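Local coordinates for protein acinetobacter secreted protease CpaA (Acinetobacter nosocomialis M2, PDB 6O38) that acts as a secreted zinc metalloprotease, probably cleaving glycoproteins as its StcE-like relatives do, and is exported by the type II secretion system with the aid of its chaperone CpaB, at residues A[63-67]-A[90-94]; A[265-269]-A[280-284]; A[335-341]-A[353-357]; A[400-405]-A[493-497]. All coordinates share one frame; numbering follows the deposited sequence.

Contact 1. Residues A[63-67]-A[90-94]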
loop_
_atom_site.group_PDB
_atom_site.type_symbol
_atom_site.label_atom_id
_atom_site.label_comp_id
_atom_site.label_asym_id
_atom_site.label_seq_id
_atom_site.Cartn_x
_atom_site.Cartn_y
_atom_site.Cartn_z
ATOM N N SER A 63 -6.085 9.923 -17.220
ATOM C CA SER A 63 -4.974 9.172 -17.798
ATOM C C SER A 63 -4.523 9.749 -19.135
ATOM O O SER A 63 -3.364 9.567 -19.523
ATOM C CB SER A 63 -5.365 7.703 -17.961
ATOM O OG SER A 63 -6.538 7.571 -18.744
ATOM N N ASN A 64 -5.410 10.442 -19.851
ATOM C CA ASN A 64 -5.079 11.032 -21.142
ATOM C C ASN A 64 -5.018 12.556 -21.073
ATOM O O ASN A 64 -5.254 13.240 -22.072
ATOM C CB ASN A 64 -6.074 10.578 -22.209
ATOM C CG ASN A 64 -7.495 11.012 -21.910
ATOM O OD1 ASN A 64 -7.836 11.331 -20.770
ATOM N ND2 ASN A 64 -8.336 11.019 -22.937
ATOM N N THR A 65 -4.702 13.095 -19.902
ATOM C CA THR A 65 -4.515 14.524 -19.695
ATOM C C THR A 65 -3.075 14.785 -19.263
ATOM O O THR A 65 -2.252 13.870 -19.177
ATOM C CB THR A 65 -5.499 15.063 -18.653
ATOM O OG1 THR A 65 -5.150 14.557 -17.357
ATOM C CG2 THR A 65 -6.919 14.636 -18.987
ATOM N N ASN A 66 -2.772 16.054 -18.988
ATOM C CA ASN A 66 -1.466 16.449 -18.480
ATOM C C ASN A 66 -1.485 16.703 -16.977
ATOM O O ASN A 66 -0.558 17.326 -16.446
ATOM C CB ASN A 66 -0.957 17.687 -19.221
ATOM C CG ASN A 66 -1.772 18.929 -18.915
ATOM O OD1 ASN A 66 -2.982 18.855 -18.704
ATOM N ND2 ASN A 66 -1.109 20.079 -18.889
ATOM N N ILE A 67 -2.516 16.233 -16.284
ATOM C CA ILE A 67 -2.638 16.403 -14.842
ATOM C C ILE A 67 -1.964 15.206 -14.167
ATOM O O ILE A 67 -2.396 14.066 -14.395
ATOM C CB ILE A 67 -4.104 16.523 -14.412
ATOM C CG1 ILE A 67 -4.711 17.806 -14.979
ATOM C CG2 ILE A 67 -4.221 16.490 -12.896
ATOM C CD1 ILE A 67 -6.176 17.982 -14.667
ATOM N N LYS A 90 -2.620 14.651 -25.689
ATOM C CA LYS A 90 -3.202 14.744 -24.358
ATOM C C LYS A 90 -4.102 15.968 -24.281
ATOM O O LYS A 90 -3.953 16.925 -25.045
ATOM C CB LYS A 90 -2.120 14.820 -23.270
ATOM C CG LYS A 90 -1.360 13.522 -23.044
ATOM C CD LYS A 90 -0.214 13.710 -22.062
ATOM C CE LYS A 90 0.841 14.655 -22.614
ATOM N NZ LYS A 90 2.049 14.712 -21.745
ATOM N N TRP A 91 -5.048 15.923 -23.345
ATOM C CA TRP A 91 -5.911 17.061 -23.055
ATOM C C TRP A 91 -5.211 17.970 -22.051
ATOM O O TRP A 91 -4.958 17.564 -20.911
ATOM C CB TRP A 91 -7.261 16.598 -22.507
ATOM C CG TRP A 91 -8.159 15.967 -23.529
ATOM C CD1 TRP A 91 -8.259 14.639 -23.826
ATOM C CD2 TRP A 91 -9.095 16.638 -24.381
ATOM N NE1 TRP A 91 -9.194 14.442 -24.812
ATOM C CE2 TRP A 91 -9.722 15.654 -25.171
ATOM C CE3 TRP A 91 -9.461 17.977 -24.554
ATOM C CZ2 TRP A 91 -10.694 15.966 -26.120
ATOM C CZ3 TRP A 91 -10.426 18.284 -25.497
ATOM C CH2 TRP A 91 -11.029 17.284 -26.269
ATOM N N ILE A 92 -4.902 19.192 -22.471
ATOM C CA ILE A 92 -4.229 20.162 -21.614
ATOM C C ILE A 92 -5.274 20.890 -20.780
ATOM O O ILE A 92 -6.247 21.430 -21.320
ATOM C CB ILE A 92 -3.398 21.151 -22.448
ATOM C CG1 ILE A 92 -2.361 20.401 -23.286
ATOM C CG2 ILE A 92 -2.719 22.170 -21.544
ATOM C CD1 ILE A 92 -1.473 21.306 -24.111
ATOM N N ALA A 93 -5.073 20.907 -19.466
ATOM C CA ALA A 93 -6.028 21.529 -18.560
ATOM C C ALA A 93 -5.829 23.038 -18.514
ATOM O O ALA A 93 -4.699 23.535 -18.562
ATOM C CB ALA A 93 -5.892 20.941 -17.156
ATOM N N GLN A 94 -6.939 23.766 -18.415
ATOM C CA GLN A 94 -6.945 25.224 -18.322
ATOM C C GLN A 94 -7.448 25.591 -16.926
ATOM O O GLN A 94 -8.645 25.786 -16.714
ATOM C CB GLN A 94 -7.815 25.842 -19.415
ATOM C CG GLN A 94 -7.566 25.276 -20.806
ATOM C CD GLN A 94 -6.213 25.670 -21.364
ATOM O OE1 GLN A 94 -5.727 26.775 -21.123
ATOM N NE2 GLN A 94 -5.598 24.765 -22.117
#
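Asn66 places its CG between its own backbone N and carbonyl carbon (chi1 68°), which turns the amide toward strand 90-98, while Trp91 has CG beside its backbone N and sends its indole past Asn64. Between these side chains the backbones form a single beta bridge, Thr65 with Trp91, by which the loop after strand 58-61 joins a strand of the first StcE-type beta-sandwich domain. The bridge rests on two backbone bonds: Trp91 N gives to Asn64 O at 3.0 Å, and Asn66 N reaches Trp91 O at 3.3 Å. Between them the CA of Thr65 also leans on Trp91 O. Asn66 then extends the pairing by one step, since its OD1 accepts from Ala93 N at 3.0 Å, filling the place that a backbone carbonyl would take in a longer ladder. On the indole side, Asn64 runs alongside Trp91 with ND2 at the ring edge, 3.7 Å from CD1, and the amide and ring planes are 66° apart. Both groups have hydrogen bonds to the same loop, Asn64 ND2 to Leu38 O and Trp91 NE1 to Pro39 O. Beyond Asn66 the contact turns apolar, with Ile67 CD1 resting 3.9 Å from Ala93 CB.

Contact 2. Residues A[265-269]-A[280-284]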
loop_
_atom_site.group_PDB
_atom_site.type_symbol
_atom_site.label_atom_id
_atom_site.label_comp_id
_atom_site.label_asym_id
_atom_site.label_seq_id
_atom_site.Cartn_x
_atom_site.Cartn_y
_atom_site.Cartn_z
ATOM N N ASP A 265 17.943 -1.542 -9.891
ATOM C CA ASP A 265 17.637 -1.287 -8.491
ATOM C C ASP A 265 17.186 0.157 -8.281
ATOM O O ASP A 265 17.482 1.058 -9.073
ATOM C CB ASP A 265 18.850 -1.579 -7.608
ATOM C CG ASP A 265 19.077 -3.063 -7.398
ATOM O OD1 ASP A 265 18.279 -3.870 -7.921
ATOM O OD2 ASP A 265 20.051 -3.421 -6.703
ATOM N N GLN A 266 16.457 0.368 -7.187
ATOM C CA GLN A 266 16.006 1.696 -6.794
ATOM C C GLN A 266 15.997 1.799 -5.276
ATOM O O GLN A 266 15.468 0.918 -4.594
ATOM C CB GLN A 266 14.614 2.001 -7.361
ATOM C CG GLN A 266 14.135 3.414 -7.079
ATOM C CD GLN A 266 12.804 3.726 -7.733
ATOM O OE1 GLN A 266 12.709 3.821 -8.956
ATOM N NE2 GLN A 266 11.761 3.863 -6.921
ATOM N N TYR A 267 16.579 2.879 -4.760
ATOM C CA TYR A 267 16.574 3.186 -3.339
ATOM C C TYR A 267 15.917 4.539 -3.118
ATOM O O TYR A 267 16.069 5.453 -3.934
ATOM C CB TYR A 267 17.996 3.204 -2.763
ATOM C CG TYR A 267 18.659 1.848 -2.662
ATOM C CD1 TYR A 267 19.209 1.237 -3.780
ATOM C CD2 TYR A 267 18.748 1.188 -1.444
ATOM C CE1 TYR A 267 19.822 0.001 -3.691
ATOM C CE2 TYR A 267 19.358 -0.049 -1.343
ATOM C CZ TYR A 267 19.894 -0.637 -2.469
ATOM O OH TYR A 267 20.501 -1.868 -2.373
ATOM N N GLU A 268 15.192 4.666 -2.010
ATOM C CA GLU A 268 14.548 5.916 -1.636
ATOM C C GLU A 268 14.919 6.254 -0.202
ATOM O O GLU A 268 14.846 5.394 0.681
ATOM C CB GLU A 268 13.025 5.828 -1.788
ATOM C CG GLU A 268 12.332 7.177 -1.880
ATOM C CD GLU A 268 10.844 7.053 -2.145
ATOM O OE1 GLU A 268 10.140 8.084 -2.088
ATOM O OE2 GLU A 268 10.377 5.925 -2.410
ATOM N N PHE A 269 15.311 7.504 0.027
ATOM C CA PHE A 269 15.721 7.967 1.342
ATOM C C PHE A 269 14.897 9.184 1.728
ATOM O O PHE A 269 14.476 9.966 0.872
ATOM C CB PHE A 269 17.217 8.319 1.385
ATOM C CG PHE A 269 18.120 7.190 0.982
ATOM C CD1 PHE A 269 18.384 6.938 -0.355
ATOM C CD2 PHE A 269 18.703 6.378 1.940
ATOM C CE1 PHE A 269 19.214 5.899 -0.728
ATOM C CE2 PHE A 269 19.534 5.337 1.574
ATOM C CZ PHE A 269 19.790 5.098 0.238
ATOM N N LEU A 280 15.884 5.087 5.567
ATOM C CA LEU A 280 15.727 4.227 4.398
ATOM C C LEU A 280 14.284 3.743 4.338
ATOM O O LEU A 280 13.849 2.955 5.185
ATOM C CB LEU A 280 16.701 3.054 4.459
ATOM C CG LEU A 280 16.557 1.999 3.361
ATOM C CD1 LEU A 280 16.869 2.595 1.998
ATOM C CD2 LEU A 280 17.450 0.799 3.643
ATOM N N ILE A 281 13.537 4.212 3.340
ATOM C CA ILE A 281 12.114 3.905 3.227
ATOM C C ILE A 281 11.793 2.981 2.061
ATOM O O ILE A 281 10.651 2.501 1.974
ATOM C CB ILE A 281 11.266 5.191 3.126
ATOM C CG1 ILE A 281 11.661 5.998 1.888
ATOM C CG2 ILE A 281 11.420 6.029 4.385
ATOM C CD1 ILE A 281 10.869 7.274 1.717
ATOM N N SER A 282 12.744 2.713 1.170
ATOM C CA SER A 282 12.500 1.810 0.052
ATOM C C SER A 282 13.832 1.256 -0.429
ATOM O O SER A 282 14.773 2.020 -0.664
ATOM C CB SER A 282 11.771 2.530 -1.090
ATOM O OG SER A 282 11.701 1.719 -2.250
ATOM N N SER A 283 13.903 -0.064 -0.583
ATOM C CA SER A 283 15.122 -0.741 -0.995
ATOM C C SER A 283 14.748 -2.039 -1.694
ATOM O O SER A 283 13.680 -2.599 -1.421
ATOM C CB SER A 283 16.036 -1.027 0.206
ATOM O OG SER A 283 15.346 -1.746 1.212
ATOM N N PRO A 284 15.596 -2.539 -2.591
ATOM C CA PRO A 284 15.246 -3.752 -3.338
ATOM C C PRO A 284 15.310 -5.001 -2.473
ATOM O O PRO A 284 15.955 -5.042 -1.423
ATOM C CB PRO A 284 16.300 -3.803 -4.453
ATOM C CG PRO A 284 16.899 -2.433 -4.501
ATOM C CD PRO A 284 16.822 -1.912 -3.106
#
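Glu268 faces both Ile281 and Ser282, a classic beta bulge in the hairpin of strands 266-272 and 277-288 of the third StcE-type beta-sandwich domain. Backbone bonds define it. Glu268 N gives to Ser282 O at 3.0 Å, while Glu268 O takes Ile281 N at 3.2 Å and, more weakly, Ser282 N at 3.4 Å, so one carbonyl serves two successive amides and the register slips by one residue before Phe269 and Leu280 pair.

The aromatic contact is a CH-pi interaction: Pro284 CD sits over one face of the Tyr267 ring, 3.6 Å from its centroid and 18° off the normal. The tyrosine CG lies beside its backbone N (chi1 -71°), which lays the ring under the proline, and its OH bonds to Thr260 O.

Polar groups lie on the face of Glu268 and Ser282. Glu268 OE1 forms a salt bridge with Arg235, and Ser282 OG bonds to Asn124 and Asp122 of the chaperone CpaB, so this face of the hairpin belongs to the chaperone interface.

Apolar packing completes the contact: Ile281 CD1 meets the extended Glu268 chain at CG, 3.9 Å away, and Leu280 CD1 approaches Phe269 CE2 at 3.8 Å.

Contact 3. Residues A[335-341]-A[353-357]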
loop_
_atom_site.group_PDB
_atom_site.type_symbol
_atom_site.label_atom_id
_atom_site.label_comp_id
_atom_site.label_asym_id
_atom_site.label_seq_id
_atom_site.Cartn_x
_atom_site.Cartn_y
_atom_site.Cartn_z
ATOM N N SER A 335 8.362 -21.671 3.225
ATOM C CA SER A 335 8.415 -23.076 2.842
ATOM C C SER A 335 7.010 -23.573 2.547
ATOM O O SER A 335 6.125 -23.492 3.406
ATOM C CB SER A 335 9.061 -23.924 3.942
ATOM O OG SER A 335 9.078 -25.294 3.581
ATOM N N ASN A 336 6.810 -24.084 1.333
ATOM C CA ASN A 336 5.599 -24.812 0.975
ATOM C C ASN A 336 5.917 -26.244 0.565
ATOM O O ASN A 336 5.096 -26.901 -0.083
ATOM C CB ASN A 336 4.843 -24.088 -0.139
ATOM C CG ASN A 336 4.260 -22.766 0.319
ATOM O OD1 ASN A 336 3.225 -22.729 0.987
ATOM N ND2 ASN A 336 4.925 -21.671 -0.031
ATOM N N ALA A 337 7.098 -26.736 0.927
ATOM C CA ALA A 337 7.475 -28.120 0.696
ATOM C C ALA A 337 7.042 -28.981 1.874
ATOM O O ALA A 337 6.923 -28.505 3.006
ATOM C CB ALA A 337 8.985 -28.243 0.481
ATOM N N SER A 338 6.810 -30.265 1.597
ATOM C CA SER A 338 6.307 -31.160 2.634
ATOM C C SER A 338 7.381 -31.472 3.670
ATOM O O SER A 338 7.081 -31.599 4.863
ATOM C CB SER A 338 5.779 -32.447 2.004
ATOM O OG SER A 338 6.845 -33.287 1.601
ATOM N N ALA A 339 8.634 -31.591 3.240
ATOM C CA ALA A 339 9.730 -31.924 4.137
ATOM C C ALA A 339 10.353 -30.666 4.728
ATOM O O ALA A 339 10.288 -29.581 4.143
ATOM C CB ALA A 339 10.798 -32.738 3.404
ATOM N N ASP A 340 10.965 -30.825 5.900
ATOM C CA ASP A 340 11.621 -29.714 6.569
ATOM C C ASP A 340 12.924 -29.348 5.865
ATOM O O ASP A 340 13.479 -30.116 5.073
ATOM C CB ASP A 340 11.909 -30.055 8.032
ATOM C CG ASP A 340 10.648 -30.210 8.855
ATOM O OD1 ASP A 340 9.546 -29.991 8.311
ATOM O OD2 ASP A 340 10.763 -30.550 10.052
ATOM N N THR A 341 13.415 -28.150 6.172
ATOM C CA THR A 341 14.699 -27.669 5.685
ATOM C C THR A 341 15.469 -27.078 6.854
ATOM O O THR A 341 14.938 -26.238 7.587
ATOM C CB THR A 341 14.526 -26.621 4.579
ATOM O OG1 THR A 341 13.997 -27.249 3.403
ATOM C CG2 THR A 341 15.859 -25.964 4.247
ATOM N N ILE A 353 13.034 -25.013 9.286
ATOM C CA ILE A 353 11.792 -24.397 8.830
ATOM C C ILE A 353 10.872 -25.502 8.330
ATOM O O ILE A 353 11.312 -26.414 7.618
ATOM C CB ILE A 353 12.045 -23.336 7.743
ATOM C CG1 ILE A 353 10.719 -22.755 7.246
ATOM C CG2 ILE A 353 12.858 -23.913 6.591
ATOM C CD1 ILE A 353 10.874 -21.494 6.435
ATOM N N LYS A 354 9.602 -25.429 8.714
ATOM C CA LYS A 354 8.620 -26.459 8.410
ATOM C C LYS A 354 7.619 -25.961 7.373
ATOM O O LYS A 354 7.620 -24.791 6.982
ATOM C CB LYS A 354 7.916 -26.901 9.697
ATOM C CG LYS A 354 8.874 -27.502 10.716
ATOM C CD LYS A 354 8.172 -27.926 11.993
ATOM C CE LYS A 354 7.910 -26.727 12.891
ATOM N NZ LYS A 354 7.411 -27.133 14.235
ATOM N N ASN A 355 6.769 -26.880 6.918
ATOM C CA ASN A 355 5.803 -26.572 5.870
ATOM C C ASN A 355 4.850 -25.467 6.309
ATOM O O ASN A 355 4.282 -25.519 7.403
ATOM C CB ASN A 355 5.015 -27.827 5.494
ATOM C CG ASN A 355 4.004 -27.572 4.393
ATOM O OD1 ASN A 355 4.260 -26.808 3.463
ATOM N ND2 ASN A 355 2.846 -28.215 4.492
ATOM N N GLY A 356 4.673 -24.469 5.445
ATOM C CA GLY A 356 3.775 -23.369 5.720
ATOM C C GLY A 356 4.332 -22.298 6.630
ATOM O O GLY A 356 3.596 -21.369 6.988
ATOM N N GLU A 357 5.600 -22.390 7.016
ATOM C CA GLU A 357 6.194 -21.490 7.992
ATOM C C GLU A 357 6.941 -20.359 7.297
ATOM O O GLU A 357 7.576 -20.563 6.258
ATOM C CB GLU A 357 7.147 -22.250 8.919
ATOM C CG GLU A 357 7.506 -21.500 10.193
ATOM C CD GLU A 357 8.355 -22.329 11.141
ATOM O OE1 GLU A 357 8.596 -23.518 10.841
ATOM O OE2 GLU A 357 8.779 -21.792 12.187
#
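Ile353 reaches from Thr341 to Ser335 along its own branches. Its CB stands 4.1 Å from Thr341 O. The CG2 branch lies against that same oxygen and packs on Thr341 CB at 3.8 Å, on the face where both side chains of this antiparallel hydrogen-bonded pair lie. CG1, anti to the backbone N (chi1 178°), heads the other way and meets Ser335 CB at 3.9 Å; CD1 continues in the same extended line and ends against that same carbon. The backbone holds this course, Ile353 N giving to Thr341 O at 2.8 Å and Thr341 N to Ile353 O at 3.1 Å.

The chain then folds through a type II turn from Lys354 to Glu357, with Gly356 at the position of positive phi (80°). Ser335 O receives Gly356 N at 2.7 Å, and Glu357 OE1 loops back to accept from Lys354 N at 3.0 Å. Asn355 O bonds to Arg419, tying this end of the fourth StcE-type beta-sandwich domain to the protease part.

Aliphatic carbon of Lys354 runs alongside the Asp340 carboxylate, but their charged ends do not meet. The two loops are thus joined by backbone bonds and buried carbon packing, and the ionic groups contribute no salt bridge between them.

Contact 4. Residues A[400-405]-A[493-497]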
loop_
_atom_site.group_PDB
_atom_site.type_symbol
_atom_site.label_atom_id
_atom_site.label_comp_id
_atom_site.label_asym_id
_atom_site.label_seq_id
_atom_site.Cartn_x
_atom_site.Cartn_y
_atom_site.Cartn_z
ATOM N N GLU A 400 -6.276 -15.591 3.300
ATOM C CA GLU A 400 -5.939 -14.215 2.951
ATOM C C GLU A 400 -5.800 -13.346 4.195
ATOM O O GLU A 400 -5.002 -12.402 4.206
ATOM C CB GLU A 400 -6.993 -13.635 2.008
ATOM C CG GLU A 400 -7.074 -14.335 0.659
ATOM C CD GLU A 400 -5.731 -14.420 -0.047
ATOM O OE1 GLU A 400 -4.944 -13.452 0.038
ATOM O OE2 GLU A 400 -5.462 -15.457 -0.687
ATOM N N GLY A 401 -6.568 -13.646 5.244
ATOM C CA GLY A 401 -6.368 -12.963 6.511
ATOM C C GLY A 401 -5.017 -13.270 7.125
ATOM O O GLY A 401 -4.385 -12.398 7.727
ATOM N N VAL A 402 -4.558 -14.516 6.989
ATOM C CA VAL A 402 -3.243 -14.888 7.501
ATOM C C VAL A 402 -2.144 -14.185 6.712
ATOM O O VAL A 402 -1.194 -13.644 7.287
ATOM C CB VAL A 402 -3.068 -16.418 7.469
ATOM C CG1 VAL A 402 -1.676 -16.805 7.944
ATOM C CG2 VAL A 402 -4.130 -17.095 8.318
ATOM N N ASN A 403 -2.261 -14.184 5.381
ATOM C CA ASN A 403 -1.240 -13.560 4.545
ATOM C C ASN A 403 -1.143 -12.062 4.808
ATOM O O ASN A 403 -0.044 -11.495 4.815
ATOM C CB ASN A 403 -1.535 -13.829 3.069
ATOM C CG ASN A 403 -1.397 -15.292 2.706
ATOM O OD1 ASN A 403 -0.574 -16.009 3.275
ATOM N ND2 ASN A 403 -2.208 -15.746 1.757
ATOM N N LEU A 404 -2.283 -11.402 5.024
ATOM C CA LEU A 404 -2.258 -9.968 5.293
ATOM C C LEU A 404 -1.637 -9.674 6.652
ATOM O O LEU A 404 -0.927 -8.673 6.812
ATOM C CB LEU A 404 -3.671 -9.393 5.209
ATOM C CG LEU A 404 -3.787 -7.884 5.429
ATOM C CD1 LEU A 404 -3.083 -7.129 4.315
ATOM C CD2 LEU A 404 -5.244 -7.468 5.524
ATOM N N THR A 405 -1.893 -10.529 7.644
ATOM C CA THR A 405 -1.272 -10.353 8.953
ATOM C C THR A 405 0.243 -10.485 8.862
ATOM O O THR A 405 0.985 -9.670 9.421
ATOM C CB THR A 405 -1.843 -11.363 9.948
ATOM O OG1 THR A 405 -3.272 -11.270 9.959
ATOM C CG2 THR A 405 -1.313 -11.086 11.347
ATOM N N PHE A 493 -11.679 -9.847 5.579
ATOM C CA PHE A 493 -10.512 -10.622 5.986
ATOM C C PHE A 493 -9.405 -9.761 6.580
ATOM O O PHE A 493 -8.438 -10.313 7.115
ATOM C CB PHE A 493 -9.968 -11.430 4.805
ATOM C CG PHE A 493 -9.482 -10.589 3.658
ATOM C CD1 PHE A 493 -10.346 -10.211 2.645
ATOM C CD2 PHE A 493 -8.158 -10.184 3.589
ATOM C CE1 PHE A 493 -9.901 -9.442 1.587
ATOM C CE2 PHE A 493 -7.708 -9.412 2.536
ATOM C CZ PHE A 493 -8.580 -9.043 1.533
ATOM N N ALA A 494 -9.517 -8.434 6.499
ATOM C CA ALA A 494 -8.560 -7.553 7.154
ATOM C C ALA A 494 -8.770 -7.471 8.660
ATOM O O ALA A 494 -7.965 -6.836 9.349
ATOM C CB ALA A 494 -8.633 -6.150 6.547
ATOM N N ALA A 495 -9.829 -8.093 9.181
ATOM C CA ALA A 495 -10.112 -8.060 10.610
ATOM C C ALA A 495 -9.196 -8.969 11.417
ATOM O O ALA A 495 -9.037 -8.748 12.623
ATOM C CB ALA A 495 -11.569 -8.448 10.866
HETATM N N MSE A 496 -8.599 -9.979 10.791
HETATM C CA MSE A 496 -7.779 -10.943 11.517
HETATM C C MSE A 496 -6.544 -10.293 12.126
HETATM O O MSE A 496 -6.253 -10.491 13.305
HETATM C CB MSE A 496 -7.355 -12.095 10.610
HETATM C CG MSE A 496 -6.668 -13.218 11.368
HETATM SE SE MSE A 496 -5.922 -14.609 10.234
HETATM C CE MSE A 496 -5.426 -15.881 11.626
ATOM N N ARG A 497 -5.816 -9.517 11.317
ATOM C CA ARG A 497 -4.651 -8.810 11.835
ATOM C C ARG A 497 -5.026 -7.828 12.934
ATOM O O ARG A 497 -4.165 -7.457 13.740
ATOM C CB ARG A 497 -3.923 -8.077 10.704
ATOM C CG ARG A 497 -4.678 -6.889 10.130
ATOM C CD ARG A 497 -3.803 -6.111 9.160
ATOM N NE ARG A 497 -4.503 -4.976 8.566
ATOM C CZ ARG A 497 -4.008 -4.228 7.585
ATOM N NH1 ARG A 497 -2.810 -4.496 7.085
ATOM N NH2 ARG A 497 -4.712 -3.213 7.102
#
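Gly401, Val402 and Leu404 of helix 391-411 take up Phe493, Met496 and Arg497 without a single hydrogen bond between the two segments. Gly401 has no side chain, and its CA comes close to the backbone of the other segment, 3.4 Å from Phe493 O in a CA-H...O contact. The Phe493 ring, whose CG lies between backbone N and carbonyl carbon (chi1 63°), receives Glu400 CB over one face. Met496, a selenomethionine stretched out along all three torsions, lies beside Val402 with SE 3.6 Å from Val402 CG2, and SE also rests on the backbone between Gly401 and Val402. Leu404 uses both methyls: CD2 touches Ala494 CB at 3.8 Å and lies over a face of the Arg497 guanidinium, offset toward its rim, while CD1 meets NH1. Thr405 passes Arg497 in the opposite direction, its OG1 3.3 Å from Arg497 CB.

That hydroxyl is oriented by its own helix: OG1 gives its proton to Gly401 O at 2.7 Å, while Thr405 N reaches the same oxygen from the opposite face of its plane. The buried guanidinium is held through NH1 by Thr408 OG1 and Asn533 OD1. Glu400 OE2 forms a salt bridge with Arg113 of the chaperone CpaB, so the outer end of this contact is covered by another chain.

Arg497 directly precedes His498, the first zinc ligand of the HExxH helix 496-504, and its side chain is about 11 Å from the zinc ion. The contact therefore packs the start of the metal-binding helix against helix 391-411, with Leu418 of strand 416-425 touching Val402, Thr405 and Met496.

The four contacts run in series along the chain. Contacts 1, 2 and 3 lie in separate StcE-type beta-sandwich domains and are partly buried; contact 4, in the protease part, is buried throughout. Hydrogen bonds, mostly of the backbone, carry the first three, as a single bridge, a bulged hairpin and a loop pair, whereas contact 4 packs helix 391-411 on the start of the zinc-binding helix and the turn before it, with no hydrogen bond across. Contacts 2 and 4 have polar bonds to the chaperone CpaB, contact 1 is only brushed by it at Ser63, and no other chain touches contact 3. Contacts 3 and 4 approach to about 7 Å between nearest atoms without touching.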